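Long-range contacts in PHOX (Pseudomonas fluorescens, PDB 4A9V), which hydrolyses phosphate monoesters as an alkaline phosphatase of the beta-propeller PhoX family, probably using its iron-calcium cofactor to catalyse phosphotransfer: residues E347-G351 with A362-V367; F49-G53 with G567-S571; Q40-K44 with Y139-I143; T92-Y98 with K112-E117. All blocks are in the same frame, centred on the assembly; numbering follows the deposited sequence.

Contact 1: E347-G351 with A362-V367; sequences ELTHG and ADQAEV. With EDO (1,2-ethanediol), chain H.
The side-chain amide of Gln364 clasps the backbone at Leu348 and His350. Its OE1 accepts from His350 N at 2.8 Å, while NE2 donates to Leu348 O at 3.3 Å, nearly straight at 177° and with that oxygen in the amide plane. The two bonds fix the amide's rotation, and NE2 also reaches O2 of a bound ethanediol. Gln364 folds toward the loop because its chain, extended at chi1, bends at chi2 (63°). The imidazole of His350 covers the start of helix 364-369: Asp363 CA sits over one ring face in a CH-pi contact, 3.8 Å from the centroid. Val367 turns CG2 to the edge of this ring and CG1 to Leu348 CB, 4.1 Å away. The clasp thus joins the loop leaving strand 340-347 of a large antiparallel sheet to the first turn of the helix that follows. Asp363 is the N-cap, its OD1 accepting from Glu366 N at 2.9 Å, and Glu366 OE1 accepts from Ala362 N, one residue before the cap. Farther out, His350 NE2 is hydrogen-bonded to Phe361 O, and Asp363 OD2 to His158.

Contact 2: F49-G53 with G567-S571; sequences FDPSG and GKPRS. With EDO (1,2-ethanediol), chain J.
A type I beta turn, Asp50 to Gly53, receives the ammonium end of Lys568 at the carbonyl of Pro51, while Phe49, just ahead of the turn, stacks against Arg570. The guanidinium lies flat on the phenyl ring, planes 9° apart and centres 3.9 Å apart, a cation-pi stack in which CZ is 3.5 Å from Phe49 CD2. NE and CD lie near CE2, and NH2 near CG, while the backbone N of Pro51 packs over the opposite ring face. Arg570 comes flat because its chain turns at chi3 (69°); its NH1 forms a salt bridge with Glu562, and NH2 is held by Trp38 O. The loop after strand 30-37 here meets the approach to strand 572-578, the two strands being neighbours in one antiparallel sheet. Phe49 meets Trp38 edge-to-face, and Lys568 packs on Trp38. At the phenyl edge, Lys568 CD approaches Phe49 CZ to 4.1 Å before its chain bends at chi3 (-73°) toward the turn. NZ then donates to Pro51 O at 2.9 Å, coming from above the carbonyl plane. The turn that offers this oxygen is closed by Gly53 N to Asp50 O, 3.2 Å, and braced by an Asx turn, in which Asp50 OD1 accepts from Ser52 N at 3.0 Å. Besides Pro51 O, NZ lies among a water that donates onward to Asp50 O, both oxygens of an ethanediol, and Tyr96 O; these five oxygens must share its three protons, so not all can be full bonds at once.

Contact 3: Q40-K44 with Y139-I143; sequences QPLHK and YNRRI
Asn140 reaches across to Leu42 with its carboxamide: ND2 donates to Leu42 O at 2.9 Å and 160°, in the carbonyl plane on a lone pair. The amide points there because CG stands opposite the carbonyl carbon (chi1 -68°). The backbones themselves place Asn140 CB 4.1 Å from Leu42 CB. Further bonds, ND2 to Val134 O and OD1 from Glu123 N, pin both ends of the buried amide. Leu42 sends its CD1 methyl the other way, onto the aliphatic part of Arg142, 3.8 Å from CD, the two side chains crossing at about a right angle. Arg142 can offer this flank because its chain is bent at chi2 and chi3, while its guanidinium is hydrogen-bonded to Ala115 O, Gln63 O and Val119 O. His43 lies with one face over Leu42 CB, and its CE1 edge is turned to Asn140 O, 3.2 Å away in the ring plane. A water joins His43 NE2, 3.0 Å off, to Arg142 N. Segment 40-44 is loop following strand 30-37 of another sheet, whereas 139-143 lies on 130-144, an outermost strand of a four-stranded antiparallel sheet. Leu42 packs also on Ile122 of the adjacent strand 118-127, and its backbone is bonded to Gly136 of the edge strand and to Val62 of a loop.

Contact 4: T92-Y98 with K112-E117; sequences TNYRYLY and KALACE. With EDO (1,2-ethanediol), chain J.
Two short helical pieces face each other here, 94-97 and the later part of helix 107-115 with the residues after it; Thr92 and Cys116 are nearest at their CA atoms, 6.4 Å. In the first, Asn93 O accepts from both Tyr96 N and Leu97 N; Asn93 takes the N-cap position, though its side chain makes no capping bond. Leu97 lies between Lys112, Ala113 and Cys116. Its CD1 is 3.4 Å from Cys116 SG and 3.6 Å from Lys112 CE, while CD2 packs on Ala113 CA at 3.9 Å. Lys112, fully extended, slides past Leu97 in the opposite direction and donates from NZ to Leu97 O at 3.0 Å, the donor tilted 26° from the carbonyl plane; Gly55 O also accepts from this NZ. Tyr98 runs along the lysine too, with OH meeting Ala113 CB at 3.6 Å and bonded to Asp109 O. Ala113 CB touches Tyr94 at the ring edge and lies 4.1 Å from Thr92 CG2. Thr92 is set by chi1 (-174°), which turns OG1 toward Cys116 and its outside partner Asp66. A water donates to Tyr94 OH, which is also bonded to Ile225 O, and, weakly, to Glu117 OE2, whose OE1 partner is Gln177 N. An ethanediol meanwhile donates to Tyr98 O. Together the two pieces form a helical excursion between strands 82-89 and 118-127, neighbours in a four-stranded antiparallel sheet of the kind that makes a propeller blade; the Glu117 side chain is about 10 Å from the mu-oxo-diiron.

In the fold
Contacts 3 and 4 are buried, contact 1 is partly so and contact 2 lies at the surface. Contacts 2, 3 and 4 cluster on one side of the chain, their centres 11 to 18 Å apart, whereas contact 1 is remote, its centre about 37 Å or more from theirs. Contact 4 touches contact 2 through Lys568 and contact 3 through Arg142, and shares one ethanediol with contact 2. Contacts 2 and 3 both use the loop after strand 30-37. The chemistry varies with place: apolar packing plus a buried lysine-to-carbonyl bond in contact 4, a buried amide in contact 3, a cation-pi stack and a solvent-linked lysine at contact 2, and an amide clasp at a helix start in contact 1.

Contact 1: E347-G351 with A362-V367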
loop_
_atom_site.group_PDB
_atom_site.type_symbol
_atom_site.label_atom_id
_atom_site.label_comp_id
_atom_site.label_asym_id
_atom_site.label_seq_id
_atom_site.Cartn_x
_atom_site.Cartn_y
_atom_site.Cartn_z
ATOM N N GLU A 347 10.843 3.606 21.045
ATOM C CA GLU A 347 9.591 3.037 21.522
ATOM C C GLU A 347 8.494 4.092 21.707
ATOM O O GLU A 347 8.722 5.140 22.319
ATOM C CB GLU A 347 9.898 2.374 22.860
ATOM C CG GLU A 347 8.807 1.551 23.487
ATOM C CD GLU A 347 9.274 0.924 24.787
ATOM O OE1 GLU A 347 10.500 0.708 24.941
ATOM O OE2 GLU A 347 8.414 0.379 25.480
ATOM N N LEU A 348 7.281 3.764 21.270
ATOM C CA LEU A 348 6.105 4.577 21.524
ATOM C C LEU A 348 5.271 3.903 22.605
ATOM O O LEU A 348 4.373 3.097 22.331
ATOM C CB LEU A 348 5.299 4.748 20.237
ATOM C CG LEU A 348 6.079 5.370 19.077
ATOM C CD1 LEU A 348 5.174 5.526 17.867
ATOM C CD2 LEU A 348 6.697 6.703 19.466
ATOM N N THR A 349 5.616 4.225 23.845
ATOM C CA THR A 349 5.063 3.570 25.021
ATOM C C THR A 349 4.727 4.630 26.055
ATOM O O THR A 349 5.585 5.414 26.446
ATOM C CB THR A 349 6.082 2.584 25.616
ATOM O OG1 THR A 349 6.296 1.517 24.683
ATOM C CG2 THR A 349 5.593 2.013 26.948
ATOM N N HIS A 350 3.478 4.657 26.496
ATOM C CA HIS A 350 3.071 5.593 27.522
ATOM C C HIS A 350 3.942 5.440 28.738
ATOM O O HIS A 350 4.142 4.328 29.229
ATOM C CB HIS A 350 1.618 5.360 27.888
ATOM C CG HIS A 350 1.050 6.427 28.776
ATOM N ND1 HIS A 350 1.153 6.370 30.116
ATOM C CD2 HIS A 350 0.542 7.685 28.474
ATOM C CE1 HIS A 350 0.610 7.480 30.648
ATOM N NE2 HIS A 350 0.211 8.273 29.640
ATOM N N GLY A 351 4.496 6.555 29.208
ATOM C CA GLY A 351 5.387 6.549 30.367
ATOM C C GLY A 351 6.870 6.529 30.025
ATOM O O GLY A 351 7.710 6.470 30.922
ATOM N N ALA A 362 -2.994 10.407 27.671
ATOM C CA ALA A 362 -3.526 9.964 28.956
ATOM C C ALA A 362 -3.131 8.524 29.267
ATOM O O ALA A 362 -3.101 8.111 30.427
ATOM C CB ALA A 362 -5.039 10.106 28.973
ATOM N N ASP A 363 -2.961 7.730 28.218
ATOM C CA ASP A 363 -2.818 6.289 28.351
ATOM C C ASP A 363 -2.285 5.725 27.037
ATOM O O ASP A 363 -2.080 6.468 26.079
ATOM C CB ASP A 363 -4.163 5.650 28.716
ATOM C CG ASP A 363 -5.275 6.044 27.762
ATOM O OD1 ASP A 363 -5.012 6.177 26.555
ATOM O OD2 ASP A 363 -6.420 6.232 28.221
ATOM N N GLN A 364 -2.013 4.425 27.008
ATOM C CA GLN A 364 -1.398 3.810 25.845
ATOM C C GLN A 364 -2.347 3.805 24.649
ATOM O O GLN A 364 -1.907 3.955 23.515
ATOM C CB GLN A 364 -0.936 2.391 26.175
ATOM C CG GLN A 364 -0.279 1.666 25.008
ATOM C CD GLN A 364 0.994 2.331 24.520
ATOM O OE1 GLN A 364 1.520 3.251 25.146
ATOM N NE2 GLN A 364 1.532 1.819 23.418
ATOM N N ALA A 365 -3.651 3.723 24.890
ATOM C CA ALA A 365 -4.604 3.807 23.785
ATOM C C ALA A 365 -4.421 5.103 23.005
ATOM O O ALA A 365 -4.421 5.103 21.772
ATOM C CB ALA A 365 -6.025 3.696 24.301
ATOM N N GLU A 366 -4.278 6.213 23.718
ATOM C CA GLU A 366 -4.089 7.502 23.058
ATOM C C GLU A 366 -2.773 7.603 22.297
ATOM O O GLU A 366 -2.706 8.237 21.250
ATOM C CB GLU A 366 -4.208 8.636 24.073
ATOM C CG GLU A 366 -5.610 8.756 24.641
ATOM C CD GLU A 366 -5.853 10.033 25.428
ATOM O OE1 GLU A 366 -4.936 10.875 25.547
ATOM O OE2 GLU A 366 -7.013 10.239 25.840
ATOM N N VAL A 367 -1.727 6.974 22.821
ATOM C CA VAL A 367 -0.461 6.883 22.107
ATOM C C VAL A 367 -0.663 6.245 20.734
ATOM O O VAL A 367 -0.100 6.702 19.739
ATOM C CB VAL A 367 0.587 6.104 22.929
ATOM C CG1 VAL A 367 1.870 5.924 22.133
ATOM C CG2 VAL A 367 0.866 6.821 24.243
HETATM C C1 EDO H . 0.562 -3.478 23.113
HETATM O O1 EDO H . 1.059 -4.475 24.030
HETATM C C2 EDO H . 0.909 -2.087 23.636
HETATM O O2 EDO H . 0.461 -1.064 22.733
#

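Contact 2: F49-G53 with G567-S571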
loop_
_atom_site.group_PDB
_atom_site.type_symbol
_atom_site.label_atom_id
_atom_site.label_comp_id
_atom_site.label_asym_id
_atom_site.label_seq_id
_atom_site.Cartn_x
_atom_site.Cartn_y
_atom_site.Cartn_z
ATOM N N PHE A 49 -20.950 -6.802 -14.821
ATOM C CA PHE A 49 -20.490 -5.429 -14.916
ATOM C C PHE A 49 -21.314 -4.665 -15.944
ATOM O O PHE A 49 -21.574 -5.159 -17.040
ATOM C CB PHE A 49 -19.010 -5.388 -15.293
ATOM C CG PHE A 49 -18.470 -3.995 -15.474
ATOM C CD1 PHE A 49 -18.366 -3.132 -14.399
ATOM C CD2 PHE A 49 -18.083 -3.544 -16.725
ATOM C CE1 PHE A 49 -17.865 -1.856 -14.561
ATOM C CE2 PHE A 49 -17.548 -2.278 -16.888
ATOM C CZ PHE A 49 -17.442 -1.431 -15.803
ATOM N N ASP A 50 -21.699 -3.449 -15.578
ATOM C CA ASP A 50 -22.496 -2.586 -16.438
ATOM C C ASP A 50 -21.654 -1.369 -16.827
ATOM O O ASP A 50 -21.445 -0.465 -16.019
ATOM C CB ASP A 50 -23.759 -2.156 -15.691
ATOM C CG ASP A 50 -24.685 -1.313 -16.540
ATOM O OD1 ASP A 50 -24.264 -0.894 -17.639
ATOM O OD2 ASP A 50 -25.801 -1.014 -16.067
ATOM N N PRO A 51 -21.176 -1.331 -18.077
ATOM C CA PRO A 51 -20.282 -0.244 -18.476
ATOM C C PRO A 51 -20.938 1.138 -18.533
ATOM O O PRO A 51 -20.239 2.142 -18.639
ATOM C CB PRO A 51 -19.797 -0.666 -19.871
ATOM C CG PRO A 51 -20.133 -2.110 -20.008
ATOM C CD PRO A 51 -21.309 -2.363 -19.117
ATOM N N SER A 52 -22.262 1.192 -18.447
ATOM C CA SER A 52 -22.981 2.461 -18.499
ATOM C C SER A 52 -22.913 3.230 -17.190
ATOM O O SER A 52 -23.384 4.361 -17.112
ATOM C CB SER A 52 -24.447 2.226 -18.847
ATOM O OG SER A 52 -25.127 1.611 -17.767
ATOM N N GLY A 53 -22.477 2.563 -16.127
ATOM C CA GLY A 53 -22.471 3.183 -14.812
ATOM C C GLY A 53 -23.719 2.939 -13.983
ATOM O O GLY A 53 -23.791 3.374 -12.839
ATOM N N GLY A 567 -14.799 3.107 -25.011
ATOM C CA GLY A 567 -14.954 2.216 -23.876
ATOM C C GLY A 567 -14.587 2.832 -22.537
ATOM O O GLY A 567 -14.077 3.950 -22.449
ATOM N N LYS A 568 -14.916 2.094 -21.489
ATOM C CA LYS A 568 -14.641 2.486 -20.118
ATOM C C LYS A 568 -13.438 1.685 -19.611
ATOM O O LYS A 568 -13.446 0.453 -19.643
ATOM C CB LYS A 568 -15.869 2.195 -19.249
ATOM C CG LYS A 568 -15.672 2.522 -17.780
ATOM C CD LYS A 568 -16.984 2.508 -17.017
ATOM C CE LYS A 568 -17.837 3.720 -17.349
ATOM N NZ LYS A 568 -19.097 3.756 -16.559
ATOM N N PRO A 569 -12.356 2.375 -19.218
ATOM C CA PRO A 569 -11.203 1.664 -18.671
ATOM C C PRO A 569 -11.502 1.080 -17.295
ATOM O O PRO A 569 -12.331 1.615 -16.561
ATOM C CB PRO A 569 -10.139 2.756 -18.575
ATOM C CG PRO A 569 -10.926 3.999 -18.326
ATOM C CD PRO A 569 -12.229 3.836 -19.065
ATOM N N ARG A 570 -10.885 -0.057 -16.992
ATOM C CA ARG A 570 -11.139 -0.765 -15.737
ATOM C C ARG A 570 -9.820 -1.184 -15.101
ATOM O O ARG A 570 -9.034 -1.904 -15.711
ATOM C CB ARG A 570 -12.003 -2.004 -15.984
ATOM C CG ARG A 570 -13.366 -1.684 -16.576
ATOM C CD ARG A 570 -14.024 -2.917 -17.165
ATOM N NE ARG A 570 -14.420 -3.872 -16.136
ATOM C CZ ARG A 570 -14.960 -5.053 -16.399
ATOM N NH1 ARG A 570 -15.085 -5.451 -17.660
ATOM N NH2 ARG A 570 -15.343 -5.845 -15.409
ATOM N N SER A 571 -9.619 -0.794 -13.846
ATOM C CA SER A 571 -8.510 -1.313 -13.050
ATOM C C SER A 571 -8.533 -2.829 -13.102
ATOM O O SER A 571 -9.599 -3.448 -13.002
ATOM C CB SER A 571 -8.635 -0.855 -11.596
ATOM O OG SER A 571 -8.470 0.545 -11.476
HETATM C C1 EDO J . -20.259 7.068 -18.453
HETATM O O1 EDO J . -20.131 5.643 -18.540
HETATM C C2 EDO J . -19.943 7.534 -17.031
HETATM O O2 EDO J . -19.993 6.406 -16.140
HETATM O O HOH W 1 -19.528 1.404 -14.940
#

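Contact 3: Q40-K44 with Y139-I143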
loop_
_atom_site.group_PDB
_atom_site.type_symbol
_atom_site.label_atom_id
_atom_site.label_comp_id
_atom_site.label_asym_id
_atom_site.label_seq_id
_atom_site.Cartn_x
_atom_site.Cartn_y
_atom_site.Cartn_z
ATOM N N GLN A 40 -16.182 -7.182 -11.848
ATOM C CA GLN A 40 -16.434 -8.605 -12.073
ATOM C C GLN A 40 -17.294 -9.174 -10.948
ATOM O O GLN A 40 -16.881 -9.153 -9.795
ATOM C CB GLN A 40 -15.101 -9.344 -12.106
ATOM C CG GLN A 40 -15.219 -10.855 -12.181
ATOM C CD GLN A 40 -15.893 -11.322 -13.451
ATOM O OE1 GLN A 40 -15.526 -10.898 -14.550
ATOM N NE2 GLN A 40 -16.880 -12.200 -13.310
ATOM N N PRO A 41 -18.450 -9.781 -11.277
ATOM C CA PRO A 41 -19.179 -10.455 -10.205
ATOM C C PRO A 41 -18.383 -11.617 -9.625
ATOM O O PRO A 41 -17.760 -12.385 -10.364
ATOM C CB PRO A 41 -20.462 -10.944 -10.889
ATOM C CG PRO A 41 -20.148 -10.945 -12.347
ATOM C CD PRO A 41 -19.193 -9.812 -12.549
ATOM N N LEU A 42 -18.442 -11.772 -8.307
ATOM C CA LEU A 42 -17.667 -12.805 -7.640
ATOM C C LEU A 42 -18.424 -14.115 -7.480
ATOM O O LEU A 42 -17.791 -15.160 -7.341
ATOM C CB LEU A 42 -17.200 -12.328 -6.266
ATOM C CG LEU A 42 -16.311 -11.087 -6.255
ATOM C CD1 LEU A 42 -15.729 -10.912 -4.858
ATOM C CD2 LEU A 42 -15.198 -11.157 -7.290
ATOM N N HIS A 43 -19.750 -14.049 -7.405
ATOM C CA HIS A 43 -20.556 -15.198 -6.995
ATOM C C HIS A 43 -21.352 -15.766 -8.134
ATOM O O HIS A 43 -21.509 -15.142 -9.188
ATOM C CB HIS A 43 -21.471 -14.814 -5.844
ATOM C CG HIS A 43 -20.738 -14.197 -4.686
ATOM N ND1 HIS A 43 -19.682 -14.794 -4.098
ATOM C CD2 HIS A 43 -20.895 -12.972 -4.060
ATOM C CE1 HIS A 43 -19.208 -13.996 -3.125
ATOM N NE2 HIS A 43 -19.981 -12.902 -3.070
ATOM N N LYS A 44 -21.767 -17.015 -7.972
ATOM C CA LYS A 44 -22.544 -17.667 -9.009
ATOM C C LYS A 44 -23.779 -16.835 -9.347
ATOM O O LYS A 44 -24.522 -16.402 -8.469
ATOM C CB LYS A 44 -22.946 -19.076 -8.582
ATOM C CG LYS A 44 -23.653 -19.864 -9.672
ATOM C CD LYS A 44 -23.836 -21.313 -9.262
ATOM C CE LYS A 44 -24.986 -21.964 -10.010
ATOM N NZ LYS A 44 -25.129 -23.402 -9.653
ATOM N N TYR A 139 -14.853 -19.280 -1.298
ATOM C CA TYR A 139 -13.905 -18.371 -0.657
ATOM C C TYR A 139 -14.039 -16.933 -1.151
ATOM O O TYR A 139 -13.473 -16.021 -0.561
ATOM C CB TYR A 139 -12.482 -18.878 -0.862
ATOM C CG TYR A 139 -12.213 -20.178 -0.141
ATOM C CD1 TYR A 139 -11.989 -20.191 1.225
ATOM C CD2 TYR A 139 -12.323 -21.396 -0.797
ATOM C CE1 TYR A 139 -11.810 -21.378 1.906
ATOM C CE2 TYR A 139 -12.201 -22.592 -0.112
ATOM C CZ TYR A 139 -11.927 -22.576 1.237
ATOM O OH TYR A 139 -11.796 -23.756 1.934
ATOM N N ASN A 140 -14.700 -16.727 -2.283
ATOM C CA ASN A 140 -14.787 -15.383 -2.840
ATOM C C ASN A 140 -15.567 -14.489 -1.889
ATOM O O ASN A 140 -16.622 -14.880 -1.390
ATOM C CB ASN A 140 -15.469 -15.392 -4.203
ATOM C CG ASN A 140 -14.641 -16.067 -5.277
ATOM O OD1 ASN A 140 -13.463 -16.397 -5.081
ATOM N ND2 ASN A 140 -15.243 -16.228 -6.448
ATOM N N ARG A 141 -15.111 -13.254 -1.711
ATOM C CA ARG A 141 -15.709 -12.392 -0.711
ATOM C C ARG A 141 -15.364 -10.947 -0.992
ATOM O O ARG A 141 -14.225 -10.633 -1.319
ATOM C CB ARG A 141 -15.175 -12.792 0.664
ATOM C CG ARG A 141 -15.819 -12.061 1.807
ATOM C CD ARG A 141 -15.186 -12.455 3.123
ATOM N NE ARG A 141 -15.864 -11.787 4.213
ATOM C CZ ARG A 141 -15.622 -11.998 5.495
ATOM N NH1 ARG A 141 -14.566 -12.717 5.862
ATOM N NH2 ARG A 141 -16.396 -11.414 6.401
ATOM N N ARG A 142 -16.330 -10.063 -0.771
ATOM C CA ARG A 142 -16.059 -8.637 -0.610
ATOM C C ARG A 142 -16.105 -8.247 0.860
ATOM O O ARG A 142 -17.082 -8.518 1.556
ATOM C CB ARG A 142 -17.053 -7.785 -1.397
ATOM C CG ARG A 142 -16.850 -7.785 -2.900
ATOM C CD ARG A 142 -15.443 -7.394 -3.331
ATOM N NE ARG A 142 -14.901 -6.241 -2.618
ATOM C CZ ARG A 142 -15.402 -5.013 -2.693
ATOM N NH1 ARG A 142 -16.288 -4.704 -3.627
ATOM N NH2 ARG A 142 -15.020 -4.079 -1.832
ATOM N N ILE A 143 -15.075 -7.529 1.285
ATOM C CA ILE A 143 -15.099 -6.739 2.493
ATOM C C ILE A 143 -15.055 -5.293 2.026
ATOM O O ILE A 143 -14.237 -4.952 1.172
ATOM C CB ILE A 143 -13.893 -7.082 3.386
ATOM C CG1 ILE A 143 -13.954 -8.563 3.788
ATOM C CG2 ILE A 143 -13.865 -6.189 4.614
ATOM C CD1 ILE A 143 -12.629 -9.185 4.147
HETATM O O HOH W 2 -19.252 -11.210 -0.702
#

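Contact 4: T92-Y98 with K112-E117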
loop_
_atom_site.group_PDB
_atom_site.type_symbol
_atom_site.label_atom_id
_atom_site.label_comp_id
_atom_site.label_asym_id
_atom_site.label_seq_id
_atom_site.Cartn_x
_atom_site.Cartn_y
_atom_site.Cartn_z
ATOM N N THR A 92 -12.233 4.989 -5.684
ATOM C CA THR A 92 -13.009 4.859 -6.905
ATOM C C THR A 92 -12.926 6.127 -7.735
ATOM O O THR A 92 -12.483 7.170 -7.265
ATOM C CB THR A 92 -14.475 4.452 -6.614
ATOM O OG1 THR A 92 -15.166 4.190 -7.845
ATOM C CG2 THR A 92 -15.209 5.537 -5.844
ATOM N N ASN A 93 -13.307 6.000 -8.996
ATOM C CA ASN A 93 -13.162 7.064 -9.976
ATOM C C ASN A 93 -14.549 7.536 -10.389
ATOM O O ASN A 93 -15.252 6.831 -11.117
ATOM C CB ASN A 93 -12.433 6.502 -11.193
ATOM C CG ASN A 93 -11.178 5.738 -10.805
ATOM O OD1 ASN A 93 -10.273 6.293 -10.187
ATOM N ND2 ASN A 93 -11.146 4.446 -11.110
ATOM N N TYR A 94 -15.010 8.638 -9.806
ATOM C CA TYR A 94 -16.393 9.058 -9.996
ATOM C C TYR A 94 -16.752 9.235 -11.479
ATOM O O TYR A 94 -17.897 9.024 -11.866
ATOM C CB TYR A 94 -16.684 10.354 -9.234
ATOM C CG TYR A 94 -16.634 10.242 -7.718
ATOM C CD1 TYR A 94 -16.804 9.029 -7.068
ATOM C CD2 TYR A 94 -16.483 11.374 -6.936
ATOM C CE1 TYR A 94 -16.840 8.953 -5.685
ATOM C CE2 TYR A 94 -16.538 11.310 -5.554
ATOM C CZ TYR A 94 -16.767 10.102 -4.937
ATOM O OH TYR A 94 -16.799 9.991 -3.564
ATOM N N ARG A 95 -15.786 9.628 -12.307
ATOM C CA ARG A 95 -16.073 9.805 -13.728
ATOM C C ARG A 95 -16.552 8.529 -14.400
ATOM O O ARG A 95 -17.252 8.591 -15.411
ATOM C CB ARG A 95 -14.879 10.400 -14.479
ATOM C CG ARG A 95 -13.721 9.451 -14.714
ATOM C CD ARG A 95 -12.529 10.169 -15.333
ATOM N NE ARG A 95 -12.852 10.711 -16.651
ATOM C CZ ARG A 95 -12.429 11.887 -17.103
ATOM N NH1 ARG A 95 -11.563 12.602 -16.398
ATOM N NH2 ARG A 95 -12.733 12.265 -18.334
ATOM N N TYR A 96 -16.179 7.382 -13.836
ATOM C CA TYR A 96 -16.564 6.081 -14.376
ATOM C C TYR A 96 -17.598 5.360 -13.509
ATOM O O TYR A 96 -18.306 4.486 -13.996
ATOM C CB TYR A 96 -15.334 5.195 -14.592
ATOM C CG TYR A 96 -14.288 5.826 -15.478
ATOM C CD1 TYR A 96 -14.613 6.293 -16.740
ATOM C CD2 TYR A 96 -12.968 5.926 -15.066
ATOM C CE1 TYR A 96 -13.662 6.873 -17.551
ATOM C CE2 TYR A 96 -12.003 6.487 -15.880
ATOM C CZ TYR A 96 -12.364 6.981 -17.113
ATOM O OH TYR A 96 -11.440 7.590 -17.929
ATOM N N LEU A 97 -17.666 5.681 -12.225
ATOM C CA LEU A 97 -18.487 4.912 -11.299
ATOM C C LEU A 97 -19.981 5.146 -11.542
ATOM O O LEU A 97 -20.784 4.218 -11.458
ATOM C CB LEU A 97 -18.126 5.263 -9.854
ATOM C CG LEU A 97 -18.926 4.521 -8.779
ATOM C CD1 LEU A 97 -18.737 3.014 -8.889
ATOM C CD2 LEU A 97 -18.546 5.016 -7.393
ATOM N N TYR A 98 -20.347 6.408 -11.757
ATOM C CA TYR A 98 -21.745 6.822 -11.873
ATOM C C TYR A 98 -22.048 7.179 -13.327
ATOM O O TYR A 98 -21.192 7.726 -14.013
ATOM C CB TYR A 98 -22.009 8.053 -11.002
ATOM C CG TYR A 98 -21.601 7.891 -9.554
ATOM C CD1 TYR A 98 -22.197 6.935 -8.740
ATOM C CD2 TYR A 98 -20.623 8.705 -9.001
ATOM C CE1 TYR A 98 -21.875 6.838 -7.397
ATOM C CE2 TYR A 98 -20.309 8.637 -7.655
ATOM C CZ TYR A 98 -20.911 7.684 -6.865
ATOM O OH TYR A 98 -20.532 7.601 -5.537
ATOM N N LYS A 112 -22.579 3.120 -2.847
ATOM C CA LYS A 112 -21.937 2.521 -4.008
ATOM C C LYS A 112 -20.426 2.794 -4.028
ATOM O O LYS A 112 -19.639 1.912 -4.357
ATOM C CB LYS A 112 -22.596 3.052 -5.277
ATOM C CG LYS A 112 -22.067 2.487 -6.574
ATOM C CD LYS A 112 -22.975 2.878 -7.726
ATOM C CE LYS A 112 -22.290 2.699 -9.062
ATOM N NZ LYS A 112 -23.204 2.994 -10.200
ATOM N N ALA A 113 -20.017 4.002 -3.641
ATOM C CA ALA A 113 -18.591 4.330 -3.521
ATOM C C ALA A 113 -17.936 3.502 -2.418
ATOM O O ALA A 113 -16.862 2.940 -2.618
ATOM C CB ALA A 113 -18.403 5.822 -3.268
ATOM N N LEU A 114 -18.575 3.416 -1.262
ATOM C CA LEU A 114 -18.033 2.610 -0.170
ATOM C C LEU A 114 -17.929 1.131 -0.564
ATOM O O LEU A 114 -16.988 0.435 -0.167
ATOM C CB LEU A 114 -18.915 2.768 1.070
ATOM C CG LEU A 114 -18.625 4.035 1.875
ATOM C CD1 LEU A 114 -19.831 4.440 2.702
ATOM C CD2 LEU A 114 -17.417 3.851 2.774
ATOM N N ALA A 115 -18.853 0.680 -1.412
ATOM C CA ALA A 115 -18.863 -0.693 -1.896
ATOM C C ALA A 115 -17.645 -1.003 -2.763
ATOM O O ALA A 115 -17.246 -2.158 -2.891
ATOM C CB ALA A 115 -20.137 -0.958 -2.674
ATOM N N CYS A 116 -17.118 0.018 -3.432
ATOM C CA CYS A 116 -15.957 -0.142 -4.297
ATOM C C CYS A 116 -14.666 -0.406 -3.544
ATOM O O CYS A 116 -13.680 -0.774 -4.172
ATOM C CB CYS A 116 -15.747 1.121 -5.122
ATOM S SG CYS A 116 -16.909 1.386 -6.474
ATOM N N GLU A 117 -14.615 -0.005 -2.275
ATOM C CA GLU A 117 -13.372 -0.001 -1.514
ATOM C C GLU A 117 -13.358 -1.162 -0.537
ATOM O O GLU A 117 -14.397 -1.746 -0.241
ATOM C CB GLU A 117 -13.215 1.329 -0.780
ATOM C CG GLU A 117 -13.330 2.513 -1.736
ATOM C CD GLU A 117 -13.006 3.868 -1.149
ATOM O OE1 GLU A 117 -12.469 3.969 -0.034
ATOM O OE2 GLU A 117 -13.344 4.863 -1.832
HETATM C C1 EDO J . -20.259 7.068 -18.453
HETATM O O1 EDO J . -20.131 5.643 -18.540
HETATM C C2 EDO J . -19.943 7.534 -17.031
HETATM O O2 EDO J . -19.993 6.406 -16.140
HETATM O O HOH W 3 -14.517 7.906 -3.055
#